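Side-chain contacts in transcription antitermination protein NusB (Aquifex aeolicus, PDB 3R2C), which probably takes part in transcription antitermination of ribosomal RNA operons by binding specifically to their boxA RNA sequence: residues V51-A54 and V55-E59; K70-S73 and I74-G78; L87-E91 and L92-K96. One frame throughout, in Å; residues are numbered along the deposited sequence. Where two conformers were deposited one is given.

Interaction 1 of 3, residues V51-A54 and V55-E59; sequences VDTA and VRHIE
Val51 and Val55 lie side by side one helical turn apart and point the same way, with Val51 CG1 4.1 Å from Val55 CG2. This is the close-packed side of the last turn of helix 41-56: Val51 is covered by Ala11 and Val14 of helix 3-21 and by Phe29, while Val55 rests on Trp18 and Pro25. Beneath them Val55 N donates to Val51 O at 3.0 Å.

The solvent side is looser, formed by Asp52 and the Arg56 guanidinium. The carboxylate and guanidinium do not touch, Asp52 OD2 and Arg56 NH1 being 6.6 Å apart. In the conformer given for Arg56, a water instead donates to Thr53 OG1 at 2.6 Å and accepts from Arg56 NH1 at 2.9 Å in the guanidinium plane, and Arg56 CG sits over one face of the His57 imidazole. Thr53 is buried, packing on Ala90 and Phe94 of helix 79-94, and its OG1 also bonds Lys49 O. With OG1 beside the backbone N (chi1 -63°), the methyl CG2 falls anti to it and reaches His57 CD2 at 4.0 Å.

His57 N closes the turn on Thr53 O at 3.1 Å with a bent N-H...O angle of 139°. His57 then leaves helical backbone angles and serves as the N-cap residue of helix 58-66, an arrangement typical of a kinked helix-helix junction, here within the all-helical NusB fold.

Interaction 2 of 3, residues K70-S73 and I74-G78; sequences KGWS and IDRLG. With nucleotides of chain E.
Two first torsions set up the polar end of this turn: Ser73 OG (chi1 48°) and Asp75 CG (chi1 56°) each stand between their own backbone N and carbonyl carbon, which brings the hydroxyl to the carboxylate. Ser73 OG donates to Asp75 OD1 at 2.6 Å, approaching from above the carboxylate plane. The backbone closes the same turn, since Arg76 N bonds Ser73 O at 3.0 Å with the donor well above the carbonyl plane. An alanine at Ser73 would remove the hydroxyl, and the Asp75 carboxylate, deprived of this short bond, is likely to be left freer to turn.

Arg76 bends at chi2 and folds back beside Trp72. In the conformer given for Trp72, Arg76 CD and NE lie at the indole edge, near the ring plane. The guanidinium turns one face to this edge, with Trp72 CZ3 3.3 Å above its plane and offset toward the rim; the two planes are 80° apart, so this is an edge-on meeting rather than a parallel stack.

Residues 74-76 form a short 3-10 segment in the loop that joins helix 58-66 to helix 79-94, and the loop is part of the RNA-binding surface. Glu66 of the preceding helix accepts from Ile74 N, while Arg82 of the following helix donates to the carbonyls of Ile74 and Leu77.

Two uridines of chain E meet the ends of the segment. The end of the extended Lys70 chain lies over one face of the U7 base and gives a weak bond from NZ to U7 O2' at 3.3 Å. At the other end Gly78 N, the N-cap residue of helix 79-94, donates to O4 of U8 at 3.2 Å, with Leu77 CB and CD2 each 3.7 Å from the same oxygen.

Interaction 3 of 3, residues L87-E91 and L92-K96; sequences LGVAE and LIFLK
The backbone from Gly88 to Leu95 starts as a regular alpha-helix, with Leu92 N on Gly88 O and Ile93 N on Val89 O, both 2.9 Å, and then widens into a pi-type turn in which Leu95 N reaches back five residues to Ala90 O at 2.9 Å, the transition being marked by Phe94 N with two weak bonds, to Val89 O and to Ala90 O, the latter with an N-H...O angle of 120°.

Phe94 follows Val89 by five residues, and in this widened turn their side chains lie side by side and point the same way. Val89 CG1 meets the ring at its edge, in the ring plane, 3.9 Å from Phe94 CE1. Anti to the backbone N (chi1 168°) and beside the carbonyl carbon, CG1 is the Val89 branch that meets the ring. The same methyl is 4.3 Å from Ile93 CD1, forming a small apolar cluster of three side chains. Leu92 lays its CB and CG each 3.3 Å from Gly88 O.

Glu91 carries a buried carboxylate on an extended chain, and both oxygens are held outside this turn: OE1 by a salt bridge to Arg8, OE2 by a hydrogen bond to Tyr46.

The end of helix 79-94 is thus packed on several sides. Phe94 rests on Ile61 and Ile64 of helix 58-66, Leu95 on Lys49 and Leu50 of helix 41-56, Leu92 on Pro100 and Phe104 of helix 100-114, and Ile93 on Tyr134 of helix 117-137.

How the interactions relate
Interactions 1 and 3 touch, their centres about 10 Å apart. His57 and Phe94 stack their rings, with His57 CG 3.6 Å from Phe94 CD2, and the Thr53 methyl CG2 lies 3.6 Å from Phe94 CB, while Thr53 OG1 is 3.5 Å from Leu95 CD2. The bend between helices 41-56 and 58-66 therefore packs against the widened end of helix 79-94. Interaction 2 stands apart, its centre about 19 Å from that of interaction 1 and about 20 Å from that of interaction 3; its loop joins helix 58-66, which begins in interaction 1, to helix 79-94, which ends in interaction 3. It alone bonds the RNA, whose nearest atoms are about 15 Å from interaction 1 and about 7 Å from interaction 3.

Interaction 1 of 3, residues V51-A54 and V55-E59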
ATOM      1  N   VAL A  51      -0.012   8.371   9.104  1.00 13.34           N
ATOM      2  CA  VAL A  51       1.265   7.839   8.620  1.00 14.29           C
ATOM      3  C   VAL A  51       2.289   7.835   9.746  1.00 14.57           C
ATOM      4  O   VAL A  51       2.979   6.833   9.972  1.00 14.40           O
ATOM      5  CB  VAL A  51       1.815   8.628   7.405  1.00 13.45           C
ATOM      6  CG1 VAL A  51       3.263   8.210   7.105  1.00 14.90           C
ATOM      7  CG2 VAL A  51       0.934   8.388   6.178  1.00 12.29           C
ATOM      8  N   ASP A  52       2.384   8.939  10.473  1.00 13.35           N
ATOM      9  CA  ASP A  52       3.382   9.023  11.550  1.00 15.60           C
ATOM     10  C   ASP A  52       3.144   7.945  12.610  1.00 18.83           C
ATOM     11  O   ASP A  52       4.094   7.375  13.167  1.00 16.83           O
ATOM     12  CB  ASP A  52       3.367  10.405  12.213  1.00 22.52           C
ATOM     13  CG  ASP A  52       3.939  11.492  11.312  1.00 37.90           C
ATOM     14  OD1 ASP A  52       4.571  11.154  10.283  1.00 44.88           O
ATOM     15  OD2 ASP A  52       3.763  12.688  11.639  1.00 37.28           O
ATOM     16  N   THR A  53       1.875   7.663  12.872  1.00 15.75           N
ATOM     17  CA  THR A  53       1.492   6.714  13.909  1.00 17.11           C
ATOM     18  C   THR A  53       1.829   5.288  13.495  1.00 16.11           C
ATOM     19  O   THR A  53       2.429   4.538  14.272  1.00 17.81           O
ATOM     20  CB  THR A  53      -0.025   6.783  14.212  1.00 20.49           C
ATOM     21  OG1 THR A  53      -0.352   8.074  14.727  1.00 17.22           O
ATOM     22  CG2 THR A  53      -0.431   5.723  15.224  1.00 18.79           C
ATOM     23  N   ALA A  54       1.447   4.920  12.275  1.00 13.83           N
ATOM     24  CA  ALA A  54       1.736   3.585  11.748  1.00 15.86           C
ATOM     25  C   ALA A  54       3.237   3.336  11.679  1.00 16.45           C
ATOM     26  O   ALA A  54       3.710   2.248  12.005  1.00 15.08           O
ATOM     27  CB  ALA A  54       1.121   3.404  10.350  1.00 13.32           C
ATOM     28  N   VAL A  55       3.988   4.332  11.224  1.00 15.44           N
ATOM     29  CA  VAL A  55       5.431   4.156  11.058  1.00 14.58           C
ATOM     30  C   VAL A  55       6.125   3.999  12.412  1.00 17.41           C
ATOM     31  O   VAL A  55       6.953   3.101  12.617  1.00 17.21           O
ATOM     32  CB  VAL A  55       6.057   5.348  10.317  1.00 20.22           C
ATOM     33  CG1 VAL A  55       7.594   5.354  10.508  1.00 22.69           C
ATOM     34  CG2 VAL A  55       5.686   5.322   8.840  1.00 13.99           C
ATOM     35  N   ARG A  56       5.775   4.865  13.350  0.52 13.37           N
ATOM     36  CA  ARG A  56       6.404   4.851  14.664  0.52 19.15           C
ATOM     37  C   ARG A  56       6.049   3.602  15.491  0.52 20.56           C
ATOM     38  O   ARG A  56       6.789   3.224  16.399  0.52 17.80           O
ATOM     39  CB  ARG A  56       6.040   6.127  15.431  0.52 26.06           C
ATOM     40  CG  ARG A  56       6.255   6.031  16.941  0.52 35.10           C
ATOM     41  CD  ARG A  56       5.867   7.321  17.655  0.52 41.60           C
ATOM     42  NE  ARG A  56       4.575   7.196  18.325  0.52 47.45           N
ATOM     43  CZ  ARG A  56       3.468   7.838  17.962  0.52 42.12           C
ATOM     44  NH1 ARG A  56       3.477   8.679  16.933  0.52 37.37           N
ATOM     45  NH2 ARG A  56       2.346   7.641  18.644  0.52 37.57           N
ATOM     46  N   HIS A  57       4.912   2.979  15.198  1.00 15.34           N
ATOM     47  CA  HIS A  57       4.513   1.764  15.906  1.00 11.92           C
ATOM     48  C   HIS A  57       4.518   0.510  15.023  1.00 10.10           C
ATOM     49  O   HIS A  57       3.894  -0.501  15.347  1.00 14.14           O
ATOM     50  CB  HIS A  57       3.127   1.984  16.499  1.00 17.37           C
ATOM     51  CG  HIS A  57       3.102   3.058  17.535  1.00 23.10           C
ATOM     52  ND1 HIS A  57       3.705   2.913  18.767  1.00 24.81           N
ATOM     53  CD2 HIS A  57       2.558   4.297  17.527  1.00 30.07           C
ATOM     54  CE1 HIS A  57       3.533   4.016  19.472  1.00 31.32           C
ATOM     55  NE2 HIS A  57       2.835   4.870  18.744  1.00 32.32           N
ATOM     56  N   ILE A  58       5.265   0.551  13.931  1.00 15.37           N
ATOM     57  CA  ILE A  58       5.133  -0.485  12.909  1.00 14.35           C
ATOM     58  C   ILE A  58       5.430  -1.907  13.435  1.00 16.79           C
ATOM     59  O   ILE A  58       4.745  -2.853  13.051  1.00 13.24           O
ATOM     60  CB  ILE A  58       6.004  -0.163  11.679  1.00 15.64           C
ATOM     61  CG1 ILE A  58       5.633  -1.068  10.493  1.00 16.07           C
ATOM     62  CG2 ILE A  58       7.489  -0.268  12.030  1.00 14.27           C
ATOM     63  CD1 ILE A  58       4.184  -0.920  10.031  1.00 14.50           C
ATOM     64  N   GLU A  59       6.430  -2.070  14.306  1.00 12.05           N
ATOM     65  CA  GLU A  59       6.757  -3.400  14.808  1.00 12.96           C
ATOM     66  C   GLU A  59       5.637  -3.965  15.671  1.00 14.09           C
ATOM     67  O   GLU A  59       5.308  -5.141  15.563  1.00 15.33           O
ATOM     68  CB  GLU A  59       8.068  -3.395  15.619  1.00 17.33           C
ATOM     69  CG  GLU A  59       9.298  -3.023  14.784  1.00 27.93           C
ATOM     70  CD  GLU A  59       9.997  -4.232  14.213  1.00 59.93           C
ATOM     71  OE1 GLU A  59       9.513  -4.768  13.190  1.00 66.87           O
ATOM     72  OE2 GLU A  59      11.030  -4.645  14.792  1.00 67.79           O
TER
HETATM   73  O   HOH W   1       0.620   9.317  16.835  1.00 53.24           O

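Interaction 2 of 3, residues K70-S73 and I74-G78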
ATOM      1  N   LYS A  70      -3.201 -16.724  12.653  1.00 33.37           N
ATOM      2  CA  LYS A  70      -3.293 -18.172  12.793  1.00 44.10           C
ATOM      3  C   LYS A  70      -2.019 -18.867  12.307  1.00 46.08           C
ATOM      4  O   LYS A  70      -2.071 -19.928  11.686  1.00 52.05           O
ATOM      5  CB  LYS A  70      -4.522 -18.676  12.029  1.00 47.19           C
ATOM      6  CG  LYS A  70      -5.845 -18.172  12.620  1.00 53.88           C
ATOM      7  CD  LYS A  70      -6.990 -18.215  11.616  1.00 63.92           C
ATOM      8  CE  LYS A  70      -8.337 -18.007  12.303  1.00 69.15           C
ATOM      9  NZ  LYS A  70      -9.464 -17.917  11.329  1.00 63.37           N
ATOM     10  N   GLY A  71      -0.875 -18.246  12.585  1.00 37.55           N
ATOM     11  CA  GLY A  71       0.417 -18.868  12.357  1.00 35.23           C
ATOM     12  C   GLY A  71       1.161 -18.370  11.126  1.00 32.17           C
ATOM     13  O   GLY A  71       2.367 -18.592  11.001  1.00 30.22           O
ATOM     14  N   TRP A  72       0.460 -17.720  10.205  1.00 29.55           N
ATOM     15  CA  TRP A  72       1.105 -17.178   9.017  0.52 32.30           C
ATOM     16  C   TRP A  72       2.019 -15.995   9.393  1.00 31.45           C
ATOM     17  O   TRP A  72       1.774 -15.282  10.371  1.00 31.43           O
ATOM     18  CB  TRP A  72       0.065 -16.847   7.934  0.52 36.53           C
ATOM     19  CG  TRP A  72      -0.825 -18.053   7.578  0.52 51.11           C
ATOM     20  CD1 TRP A  72      -1.918 -18.493   8.272  0.52 65.37           C
ATOM     21  CD2 TRP A  72      -0.689 -18.950   6.454  0.52 58.18           C
ATOM     22  NE1 TRP A  72      -2.466 -19.594   7.662  0.52 74.03           N
ATOM     23  CE2 TRP A  72      -1.733 -19.896   6.545  0.52 66.62           C
ATOM     24  CE3 TRP A  72       0.211 -19.044   5.386  0.52 42.46           C
ATOM     25  CZ2 TRP A  72      -1.903 -20.924   5.610  0.52 57.73           C
ATOM     26  CZ3 TRP A  72       0.040 -20.070   4.455  0.52 45.81           C
ATOM     27  CH2 TRP A  72      -1.010 -20.993   4.576  0.52 48.36           C
ATOM     28  N   SER A  73       3.077 -15.805   8.615  1.00 27.74           N
ATOM     29  CA  SER A  73       3.902 -14.620   8.766  1.00 23.94           C
ATOM     30  C   SER A  73       3.219 -13.485   7.967  1.00 21.91           C
ATOM     31  O   SER A  73       2.455 -13.738   7.016  1.00 18.55           O
ATOM     32  CB  SER A  73       5.361 -14.873   8.331  1.00 27.83           C
ATOM     33  OG  SER A  73       5.465 -15.524   7.075  1.00 21.60           O
ATOM     34  N   ILE A  74       3.446 -12.240   8.378  1.00 17.99           N
ATOM     35  CA  ILE A  74       2.731 -11.121   7.765  1.00 18.65           C
ATOM     36  C   ILE A  74       3.184 -10.890   6.318  1.00 19.91           C
ATOM     37  O   ILE A  74       2.465 -10.286   5.527  1.00 18.75           O
ATOM     38  CB  ILE A  74       2.887  -9.832   8.598  1.00 22.58           C
ATOM     39  CG1 ILE A  74       1.739  -8.856   8.295  1.00 24.55           C
ATOM     40  CG2 ILE A  74       4.253  -9.203   8.347  1.00 23.75           C
ATOM     41  CD1 ILE A  74       1.742  -7.599   9.174  1.00 18.23           C
ATOM     42  N   ASP A  75       4.356 -11.403   5.951  1.00 19.47           N
ATOM     43  CA  ASP A  75       4.786 -11.319   4.555  1.00 19.50           C
ATOM     44  C   ASP A  75       3.904 -12.149   3.599  1.00 22.13           C
ATOM     45  O   ASP A  75       3.993 -11.988   2.385  1.00 20.06           O
ATOM     46  CB  ASP A  75       6.270 -11.680   4.402  1.00 22.59           C
ATOM     47  CG  ASP A  75       6.617 -13.070   4.952  1.00 28.44           C
ATOM     48  OD1 ASP A  75       5.744 -13.962   5.017  1.00 19.38           O
ATOM     49  OD2 ASP A  75       7.800 -13.265   5.297  1.00 28.10           O
ATOM     50  N   ARG A  76       3.043 -13.010   4.141  1.00 22.33           N
ATOM     51  CA  ARG A  76       2.088 -13.777   3.320  1.00 24.17           C
ATOM     52  C   ARG A  76       1.006 -12.912   2.698  1.00 26.37           C
ATOM     53  O   ARG A  76       0.494 -13.217   1.621  1.00 23.70           O
ATOM     54  CB  ARG A  76       1.366 -14.822   4.164  1.00 24.38           C
ATOM     55  CG  ARG A  76       2.202 -15.974   4.588  1.00 31.05           C
ATOM     56  CD  ARG A  76       2.068 -17.119   3.609  1.00 36.35           C
ATOM     57  NE  ARG A  76       3.032 -18.176   3.908  1.00 31.08           N
ATOM     58  CZ  ARG A  76       3.222 -19.242   3.147  1.00 35.37           C
ATOM     59  NH1 ARG A  76       2.508 -19.400   2.040  1.00 36.00           N
ATOM     60  NH2 ARG A  76       4.135 -20.145   3.485  1.00 33.22           N
ATOM     61  N   LEU A  77       0.615 -11.855   3.401  1.00 19.49           N
ATOM     62  CA  LEU A  77      -0.472 -10.999   2.925  1.00 13.49           C
ATOM     63  C   LEU A  77      -0.107 -10.284   1.637  1.00 13.73           C
ATOM     64  O   LEU A  77       1.059 -10.028   1.370  1.00 17.97           O
ATOM     65  CB  LEU A  77      -0.816  -9.971   4.002  1.00 19.75           C
ATOM     66  CG  LEU A  77      -1.130 -10.550   5.387  1.00 24.35           C
ATOM     67  CD1 LEU A  77      -1.840  -9.493   6.239  1.00 24.95           C
ATOM     68  CD2 LEU A  77      -1.975 -11.795   5.275  1.00 27.58           C
ATOM     69  N   GLY A  78      -1.107  -9.944   0.832  1.00 15.46           N
ATOM     70  CA  GLY A  78      -0.879  -9.059  -0.292  1.00 16.32           C
ATOM     71  C   GLY A  78      -0.375  -7.730   0.240  1.00 21.35           C
ATOM     72  O   GLY A  78      -0.581  -7.409   1.417  1.00 17.14           O
TER
ATOM     73  P     U E   7     -14.602 -14.550   8.502  1.00 35.86           P
ATOM     74  OP1   U E   7     -15.426 -15.097   7.405  1.00 36.36           O
ATOM     75  OP2   U E   7     -14.759 -15.101   9.867  1.00 37.80           O
ATOM     76  O5'   U E   7     -13.068 -14.569   8.084  1.00 36.08           O
ATOM     77  C5'   U E   7     -12.671 -14.224   6.767  1.00 28.72           C
ATOM     78  C4'   U E   7     -11.202 -14.495   6.546  1.00 34.95           C
ATOM     79  O4'   U E   7     -10.426 -13.876   7.615  1.00 29.75           O
ATOM     80  C3'   U E   7     -10.805 -15.972   6.534  1.00 46.12           C
ATOM     81  O3'   U E   7      -9.731 -16.164   5.618  1.00 66.38           O
ATOM     82  C2'   U E   7     -10.291 -16.194   7.943  1.00 46.06           C
ATOM     83  O2'   U E   7      -9.398 -17.279   8.071  1.00 50.67           O
ATOM     84  C1'   U E   7      -9.606 -14.858   8.217  1.00 35.45           C
ATOM     85  N1    U E   7      -9.461 -14.543   9.647  1.00 28.77           N
ATOM     86  C2    U E   7      -8.180 -14.654  10.153  1.00 29.40           C
ATOM     87  O2    U E   7      -7.216 -14.975   9.475  1.00 37.07           O
ATOM     88  N3    U E   7      -8.069 -14.373  11.484  1.00 26.95           N
ATOM     89  C4    U E   7      -9.073 -14.002  12.345  1.00 26.80           C
ATOM     90  O4    U E   7      -8.768 -13.786  13.516  1.00 28.84           O
ATOM     91  C5    U E   7     -10.378 -13.921  11.758  1.00 28.09           C
ATOM     92  C6    U E   7     -10.526 -14.193  10.453  1.00 28.56           C
ATOM     93  P     U E   8      -9.540 -17.570   4.880  1.00 78.44           P
ATOM     94  OP1   U E   8     -10.809 -18.328   5.053  1.00 65.38           O
ATOM     95  OP2   U E   8      -8.275 -18.162   5.387  1.00 79.03           O
ATOM     96  O5'   U E   8      -9.362 -17.132   3.361  1.00 62.47           O
ATOM     97  C5'   U E   8     -10.243 -16.184   2.776  1.00 67.48           C
ATOM     98  C4'   U E   8      -9.758 -15.729   1.422  1.00 68.80           C
ATOM     99  O4'   U E   8      -8.944 -14.522   1.559  1.00 57.14           O
ATOM    100  C3'   U E   8      -8.888 -16.740   0.654  1.00 65.42           C
ATOM    101  O3'   U E   8      -9.238 -16.714  -0.728  1.00 75.55           O
ATOM    102  C2'   U E   8      -7.486 -16.166   0.817  1.00 60.27           C
ATOM    103  O2'   U E   8      -6.569 -16.554  -0.181  1.00 61.25           O
ATOM    104  C1'   U E   8      -7.799 -14.681   0.753  1.00 56.04           C
ATOM    105  N1    U E   8      -6.708 -13.793   1.219  1.00 49.79           N
ATOM    106  C2    U E   8      -6.629 -12.591   0.529  1.00 41.58           C
ATOM    107  O2    U E   8      -7.429 -12.255  -0.333  1.00 33.17           O
ATOM    108  N3    U E   8      -5.595 -11.782   0.915  1.00 38.50           N
ATOM    109  C4    U E   8      -4.641 -12.050   1.876  1.00 38.17           C
ATOM    110  O4    U E   8      -3.775 -11.205   2.093  1.00 33.63           O
ATOM    111  C5    U E   8      -4.767 -13.324   2.526  1.00 34.29           C
ATOM    112  C6    U E   8      -5.768 -14.140   2.169  1.00 43.03           C
TER

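Interaction 3 of 3, residues L87-E91 and L92-K96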
ATOM      1  N   LEU A  87      -2.856   0.260   8.645  1.00 13.37           N
ATOM      2  CA  LEU A  87      -3.519   1.539   8.810  1.00 13.09           C
ATOM      3  C   LEU A  87      -4.712   1.397   9.760  1.00 14.90           C
ATOM      4  O   LEU A  87      -4.927   2.242  10.640  1.00 13.80           O
ATOM      5  CB  LEU A  87      -3.965   2.064   7.442  1.00 12.96           C
ATOM      6  CG  LEU A  87      -4.730   3.391   7.457  1.00 18.21           C
ATOM      7  CD1 LEU A  87      -3.884   4.491   8.094  1.00 15.04           C
ATOM      8  CD2 LEU A  87      -5.157   3.776   6.032  1.00 16.79           C
ATOM      9  N   GLY A  88      -5.495   0.331   9.582  1.00 15.79           N
ATOM     10  CA  GLY A  88      -6.655   0.086  10.431  1.00 12.54           C
ATOM     11  C   GLY A  88      -6.230  -0.053  11.887  1.00 14.99           C
ATOM     12  O   GLY A  88      -6.856   0.489  12.787  1.00 14.09           O
ATOM     13  N   VAL A  89      -5.148  -0.770  12.128  1.00 12.78           N
ATOM     14  CA  VAL A  89      -4.700  -0.975  13.505  1.00 11.87           C
ATOM     15  C   VAL A  89      -4.202   0.340  14.109  1.00 14.18           C
ATOM     16  O   VAL A  89      -4.491   0.647  15.259  1.00 14.02           O
ATOM     17  CB  VAL A  89      -3.611  -2.057  13.587  1.00 13.88           C
ATOM     18  CG1 VAL A  89      -2.928  -2.049  14.983  1.00 16.12           C
ATOM     19  CG2 VAL A  89      -4.215  -3.420  13.280  1.00 16.86           C
ATOM     20  N   ALA A  90      -3.443   1.106  13.331  1.00 13.71           N
ATOM     21  CA  ALA A  90      -2.928   2.387  13.796  1.00 14.75           C
ATOM     22  C   ALA A  90      -4.081   3.292  14.247  1.00 17.70           C
ATOM     23  O   ALA A  90      -3.997   3.933  15.297  1.00 17.75           O
ATOM     24  CB  ALA A  90      -2.107   3.073  12.703  1.00 13.72           C
ATOM     25  N   GLU A  91      -5.159   3.351  13.474  1.00 13.54           N
ATOM     26  CA  GLU A  91      -6.252   4.261  13.838  1.00 15.27           C
ATOM     27  C   GLU A  91      -7.132   3.720  14.963  1.00 16.14           C
ATOM     28  O   GLU A  91      -7.490   4.453  15.888  1.00 18.29           O
ATOM     29  CB  GLU A  91      -7.144   4.611  12.636  1.00 14.52           C
ATOM     30  CG  GLU A  91      -8.023   5.825  12.954  1.00 20.97           C
ATOM     31  CD  GLU A  91      -8.665   6.440  11.732  1.00 24.97           C
ATOM     32  OE1 GLU A  91      -8.568   5.843  10.638  1.00 20.73           O
ATOM     33  OE2 GLU A  91      -9.272   7.527  11.872  1.00 22.96           O
ATOM     34  N   LEU A  92      -7.498   2.449  14.884  1.00 14.63           N
ATOM     35  CA  LEU A  92      -8.429   1.872  15.855  1.00 15.21           C
ATOM     36  C   LEU A  92      -7.782   1.762  17.226  1.00 21.20           C
ATOM     37  O   LEU A  92      -8.418   1.981  18.245  1.00 20.62           O
ATOM     38  CB  LEU A  92      -8.873   0.478  15.405  1.00 13.20           C
ATOM     39  CG  LEU A  92      -9.849   0.493  14.226  1.00 14.17           C
ATOM     40  CD1 LEU A  92     -10.070  -0.933  13.717  1.00 12.87           C
ATOM     41  CD2 LEU A  92     -11.178   1.160  14.612  1.00 14.88           C
ATOM     42  N   ILE A  93      -6.501   1.430  17.241  1.00 17.04           N
ATOM     43  CA  ILE A  93      -5.843   1.089  18.492  1.00 18.77           C
ATOM     44  C   ILE A  93      -4.924   2.187  18.966  1.00 20.69           C
ATOM     45  O   ILE A  93      -5.052   2.656  20.089  1.00 22.67           O
ATOM     46  CB  ILE A  93      -5.078  -0.224  18.372  1.00 22.11           C
ATOM     47  CG1 ILE A  93      -6.080  -1.358  18.141  1.00 23.48           C
ATOM     48  CG2 ILE A  93      -4.238  -0.476  19.631  1.00 24.80           C
ATOM     49  CD1 ILE A  93      -5.524  -2.734  18.371  1.00 28.14           C
ATOM     50  N   PHE A  94      -4.007   2.614  18.114  1.00 16.55           N
ATOM     51  CA  PHE A  94      -2.991   3.543  18.566  1.00 21.66           C
ATOM     52  C   PHE A  94      -3.527   4.976  18.623  1.00 27.82           C
ATOM     53  O   PHE A  94      -3.050   5.782  19.412  1.00 30.51           O
ATOM     54  CB  PHE A  94      -1.718   3.392  17.717  1.00 16.27           C
ATOM     55  CG  PHE A  94      -0.980   2.119  18.005  1.00 20.86           C
ATOM     56  CD1 PHE A  94      -1.290   0.951  17.331  1.00 15.18           C
ATOM     57  CD2 PHE A  94      -0.006   2.079  19.005  1.00 24.27           C
ATOM     58  CE1 PHE A  94      -0.618  -0.232  17.619  1.00 21.71           C
ATOM     59  CE2 PHE A  94       0.672   0.908  19.302  1.00 23.42           C
ATOM     60  CZ  PHE A  94       0.370  -0.251  18.611  1.00 25.32           C
ATOM     61  N   LEU A  95      -4.542   5.284  17.826  1.00 18.03           N
ATOM     62  CA  LEU A  95      -5.191   6.587  17.944  1.00 17.19           C
ATOM     63  C   LEU A  95      -6.541   6.473  18.671  1.00 17.72           C
ATOM     64  O   LEU A  95      -7.248   7.463  18.819  1.00 23.66           O
ATOM     65  CB  LEU A  95      -5.358   7.236  16.572  1.00 19.73           C
ATOM     66  CG  LEU A  95      -4.054   7.625  15.866  1.00 19.00           C
ATOM     67  CD1 LEU A  95      -4.355   8.173  14.479  1.00 19.38           C
ATOM     68  CD2 LEU A  95      -3.249   8.640  16.684  1.00 22.68           C
ATOM     69  N   LYS A  96      -6.888   5.264  19.110  1.00 20.45           N
ATOM     70  CA  LYS A  96      -8.098   5.023  19.904  1.00 28.44           C
ATOM     71  C   LYS A  96      -9.321   5.677  19.264  1.00 28.13           C
ATOM     72  O   LYS A  96      -9.985   6.510  19.888  1.00 25.74           O
ATOM     73  CB  LYS A  96      -7.917   5.547  21.340  1.00 30.06           C
ATOM     74  CG  LYS A  96      -6.691   4.998  22.074  1.00 36.69           C
ATOM     75  CD  LYS A  96      -6.634   5.485  23.529  1.00 49.15           C
ATOM     76  CE  LYS A  96      -5.302   5.123  24.190  1.00 68.71           C
ATOM     77  NZ  LYS A  96      -5.345   5.223  25.680  1.00 81.78           N
TER